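Local coordinates for interferon gamma (Paralichthys olivaceus, PDB 6F1E), which acts as a type II interferon cytokine that binds interferon gamma receptor 1 as a homodimer and activates macrophages and neutrophils, at the interface of chains A and B. Residues are numbered along the deposited sequence; one frame, centred on the assembly and turned at random. Chains: chain A/B, Interferon gamma.

Contacts 1 and 2 belong to the same homodimer interface, with about 23 Å between the centres of their C-alpha atoms. They share no residue. Contact 1 joins helices 139-149 and 155-161 of chain A, and A:Ser150 between them, to the end of helix 89-107 and B:Phe108 of chain B. Contact 2 sets helix 129-137 and the preceding loop of chain A against helix 41-65 and the loop residue B:Tyr18. The C-terminal part of chain A therefore runs along chain B and meets different helices on its way. The interface is two-fold symmetric, so each contact occurs twice, at symmetry-related places of the dimer.

Contact 1: the interface of chains A and B. Residues chain A 146-147, 150, 159; chain B 103, 107-108.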
loop_
_atom_site.group_PDB
_atom_site.type_symbol
_atom_site.label_atom_id
_atom_site.label_comp_id
_atom_site.label_asym_id
_atom_site.label_seq_id
_atom_site.Cartn_x
_atom_site.Cartn_y
_atom_site.Cartn_z
ATOM N N ALA A 146 1.113 -18.140 4.280
ATOM C CA ALA A 146 0.887 -17.659 2.947
ATOM C C ALA A 146 0.374 -18.852 2.091
ATOM O O ALA A 146 -0.706 -18.765 1.497
ATOM C CB ALA A 146 2.186 -17.059 2.375
ATOM N N SER A 147 1.133 -19.957 2.090
ATOM C CA SER A 147 0.846 -21.135 1.260
ATOM C C SER A 147 -0.484 -21.784 1.610
ATOM O O SER A 147 -1.359 -21.873 0.751
ATOM C CB SER A 147 1.954 -22.147 1.397
ATOM O OG SER A 147 3.191 -21.474 1.381
ATOM N N SER A 150 -3.293 -19.791 0.473
ATOM C CA SER A 150 -3.452 -19.567 -0.951
ATOM C C SER A 150 -3.940 -20.803 -1.711
ATOM O O SER A 150 -3.724 -20.911 -2.925
ATOM C CB SER A 150 -2.193 -18.936 -1.583
ATOM O OG SER A 150 -1.054 -19.764 -1.460
ATOM N N ARG A 159 -8.693 -18.128 -8.771
ATOM C CA ARG A 159 -7.471 -18.071 -9.594
ATOM C C ARG A 159 -7.624 -18.861 -10.921
ATOM O O ARG A 159 -7.050 -18.473 -11.947
ATOM C CB ARG A 159 -6.274 -18.584 -8.771
ATOM C CG ARG A 159 -4.894 -18.177 -9.258
ATOM C CD ARG A 159 -3.793 -18.509 -8.238
ATOM N NE ARG A 159 -3.776 -19.913 -7.778
ATOM C CZ ARG A 159 -4.119 -20.364 -6.558
ATOM N NH1 ARG A 159 -4.533 -19.553 -5.575
ATOM N NH2 ARG A 159 -4.048 -21.670 -6.313
ATOM N N LEU B 103 6.128 -18.507 -4.986
ATOM C CA LEU B 103 4.803 -18.416 -4.348
ATOM C C LEU B 103 4.062 -17.132 -4.729
ATOM O O LEU B 103 2.860 -17.162 -5.036
ATOM C CB LEU B 103 4.933 -18.518 -2.814
ATOM C CG LEU B 103 3.659 -18.546 -1.951
ATOM C CD1 LEU B 103 2.591 -19.507 -2.481
ATOM C CD2 LEU B 103 4.000 -18.885 -0.495
ATOM N N ARG B 107 0.707 -17.629 -7.081
ATOM C CA ARG B 107 -0.528 -17.577 -6.260
ATOM C C ARG B 107 -0.962 -16.203 -5.723
ATOM O O ARG B 107 -1.947 -16.128 -4.999
ATOM C CB ARG B 107 -0.406 -18.566 -5.098
ATOM C CG ARG B 107 -0.014 -19.982 -5.533
ATOM C CD ARG B 107 -0.760 -21.079 -4.766
ATOM N NE ARG B 107 0.173 -22.021 -4.135
ATOM C CZ ARG B 107 -0.134 -22.872 -3.156
ATOM N NH1 ARG B 107 -1.373 -22.972 -2.681
ATOM N NH2 ARG B 107 0.817 -23.645 -2.647
ATOM N N PHE B 108 -0.262 -15.123 -6.084
ATOM C CA PHE B 108 -0.560 -13.789 -5.533
ATOM C C PHE B 108 -0.555 -12.710 -6.622
ATOM O O PHE B 108 -0.244 -11.548 -6.347
ATOM C CB PHE B 108 0.445 -13.447 -4.400
ATOM C CG PHE B 108 0.211 -14.220 -3.131
ATOM C CD1 PHE B 108 -0.681 -13.738 -2.163
ATOM C CD2 PHE B 108 0.844 -15.437 -2.915
ATOM C CE1 PHE B 108 -0.951 -14.456 -1.020
ATOM C CE2 PHE B 108 0.603 -16.145 -1.751
ATOM C CZ PHE B 108 -0.303 -15.656 -0.806
#
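B:Arg107 reaches across to A:Ser150 in the intertwined helical dimer of the type II interferon family. This is the tight part of the contact: B:Arg107 buries 62 Å² and A:Ser150 39 Å². NH1 of B:Arg107 donates a hydrogen bond to the backbone carbonyl O of A:Ser150, at 3.1 Å and 154° at the hydrogen. The oxygen lies near the guanidinium plane of B:Arg107, but the donor stands above the carbonyl plane. A:Arg159 NH1 donates to A:Ser150 O from the opposite face at 3.1 Å, in a more bent bond. One carbonyl just beyond helix 139-149 is thus gripped by an arginine from each chain. The two guanidinium planes are turned 61° apart. CD of B:Arg107 lies over one face of the A:Arg159 guanidinium, toward its rim, with NH2 3.7 Å away. The bends at chi2 and chi3 of B:Arg107 bring NH1 to A:Ser150 O and close to its OG. The shared carbonyl may ease the nearness of the two like charges.

With chi1 at 62°, the A:Ser150 hydroxyl OG lies 3.1 Å from the O of both A:Ala146 and A:Ser147. Its hydrogen is shared between them or alternates.

The rim is looser. B:Leu103, B:Phe108 and A:Ala146 each bury 17 Å² or less. CD2 of B:Leu103 meets CB of A:Ala146 at 3.9 Å, though it comes within 3.3 Å of the A:Ser147 hydroxyl OG. The B:Phe108 ring offers CZ, 3.9 Å from A:Ser150 CB.

Contact 2: the interface of chains A and B. Residues chain A 126, 132, 135; chain B 18, 58, 61-62, 65.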
loop_
_atom_site.group_PDB
_atom_site.type_symbol
_atom_site.label_atom_id
_atom_site.label_comp_id
_atom_site.label_asym_id
_atom_site.label_seq_id
_atom_site.Cartn_x
_atom_site.Cartn_y
_atom_site.Cartn_z
ATOM N N MET A 126 14.679 -2.209 5.815
ATOM C CA MET A 126 15.193 -3.430 5.216
ATOM C C MET A 126 16.713 -3.574 5.150
ATOM O O MET A 126 17.230 -4.678 5.039
ATOM C CB MET A 126 14.609 -3.561 3.849
ATOM C CG MET A 126 13.116 -3.685 3.956
ATOM S SD MET A 126 12.504 -3.935 2.325
ATOM C CE MET A 126 10.756 -3.662 2.608
ATOM N N GLN A 132 16.362 -7.471 9.773
ATOM C CA GLN A 132 16.489 -8.673 8.978
ATOM C C GLN A 132 16.346 -9.936 9.819
ATOM O O GLN A 132 15.677 -10.881 9.383
ATOM C CB GLN A 132 17.821 -8.688 8.221
ATOM C CG GLN A 132 17.913 -7.648 7.101
ATOM C CD GLN A 132 19.348 -7.191 6.834
ATOM O OE1 GLN A 132 20.304 -7.810 7.288
ATOM N NE2 GLN A 132 19.493 -6.106 6.088
ATOM N N ALA A 135 12.675 -10.298 11.064
ATOM C CA ALA A 135 11.875 -10.738 9.921
ATOM C C ALA A 135 12.178 -12.190 9.594
ATOM O O ALA A 135 11.271 -12.949 9.264
ATOM C CB ALA A 135 12.160 -9.859 8.731
ATOM N N TYR B 18 22.288 -14.596 11.032
ATOM C CA TYR B 18 21.540 -13.385 11.358
ATOM C C TYR B 18 21.157 -13.501 12.831
ATOM O O TYR B 18 19.991 -13.477 13.191
ATOM C CB TYR B 18 20.361 -13.134 10.382
ATOM C CG TYR B 18 20.872 -12.862 8.988
ATOM C CD1 TYR B 18 21.288 -11.587 8.604
ATOM C CD2 TYR B 18 21.028 -13.914 8.064
ATOM C CE1 TYR B 18 21.799 -11.360 7.323
ATOM C CE2 TYR B 18 21.552 -13.706 6.792
ATOM C CZ TYR B 18 21.944 -12.437 6.423
ATOM O OH TYR B 18 22.463 -12.267 5.155
ATOM N N LEU B 58 13.663 -7.664 1.325
ATOM C CA LEU B 58 14.465 -7.799 2.530
ATOM C C LEU B 58 15.680 -8.664 2.262
ATOM O O LEU B 58 16.792 -8.287 2.587
ATOM C CB LEU B 58 13.564 -8.425 3.606
ATOM C CG LEU B 58 13.676 -8.250 5.122
ATOM C CD1 LEU B 58 14.368 -6.981 5.553
ATOM C CD2 LEU B 58 12.259 -8.285 5.691
ATOM N N GLN B 61 18.372 -7.221 0.003
ATOM C CA GLN B 61 19.329 -6.340 0.694
ATOM C C GLN B 61 20.341 -7.144 1.438
ATOM O O GLN B 61 21.473 -6.707 1.658
ATOM C CB GLN B 61 18.590 -5.444 1.670
ATOM C CG GLN B 61 17.769 -4.404 0.951
ATOM C CD GLN B 61 18.654 -3.302 0.441
ATOM O OE1 GLN B 61 19.524 -2.795 1.180
ATOM N NE2 GLN B 61 18.466 -2.937 -0.828
ATOM N N MET B 62 19.906 -8.322 1.858
ATOM C CA MET B 62 20.762 -9.219 2.590
ATOM C C MET B 62 21.852 -9.715 1.633
ATOM O O MET B 62 23.037 -9.583 1.947
ATOM C CB MET B 62 19.950 -10.350 3.227
ATOM C CG MET B 62 18.887 -9.857 4.216
ATOM S SD MET B 62 17.944 -11.167 5.031
ATOM C CE MET B 62 16.334 -10.433 4.923
ATOM N N GLN B 65 24.329 -7.019 0.980
ATOM C CA GLN B 65 25.212 -6.691 2.124
ATOM C C GLN B 65 26.241 -7.747 2.440
ATOM O O GLN B 65 27.036 -7.521 3.355
ATOM C CB GLN B 65 24.396 -6.387 3.370
ATOM C CG GLN B 65 23.658 -5.061 3.261
ATOM C CD GLN B 65 22.771 -4.759 4.459
ATOM O OE1 GLN B 65 22.429 -5.647 5.247
ATOM N NE2 GLN B 65 22.408 -3.494 4.601
#
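A:Gln132 runs antiparallel past B:Met62 and crosses B:Gln65 obliquely, on the side of helix 41-65 in the partner subunit. This is a helix-packing patch of the interferon gamma homodimer, and A:Gln132 buries 82 Å² in it. Its side-chain amide nitrogen NE2 donates to the amide oxygen OE1 of B:Gln65 at 3.1 Å, with 162° at the hydrogen. The acceptor lies close to the amide plane of A:Gln132. Seen from B:Gln65, the donor stands above the carbonyl plane, and the two amides are turned 58° apart.

The aliphatic part of A:Gln132, CB and CG, runs alongside B:Met62 in the opposite direction. The CG atoms of the two residues meet at 3.8 Å. The bend of B:Met62 at chi3 brings its methyl CE beside CB and CG of A:Gln132. CE1 of the B:Tyr18 ring lies 3.9 Å from the A:Gln132 amide oxygen OE1, and the amide and ring planes are nearly perpendicular.

B:Leu58 fills the neighbouring position with both branches. CD2 presses on CB of A:Ala135 at 3.4 Å, a tight contact. CD1 turns to A:Met126 and touches its CA at 3.7 Å. The A:Met126 side chain crosses that of B:Leu58 at about a right angle.

Farther out, the loop before helix 129-137 appears to position the A:Gln132 amide. NE2 also donates to the backbone O of A:Met126, so the amide nitrogen is held from both chains. CB of B:Gln61 rests 3.7 Å from A:Met126 O. The bond from A:Gln132 NE2 to A:Met126 O is 2.9 Å long and almost straight, 177° at the hydrogen, with the oxygen in the amide plane.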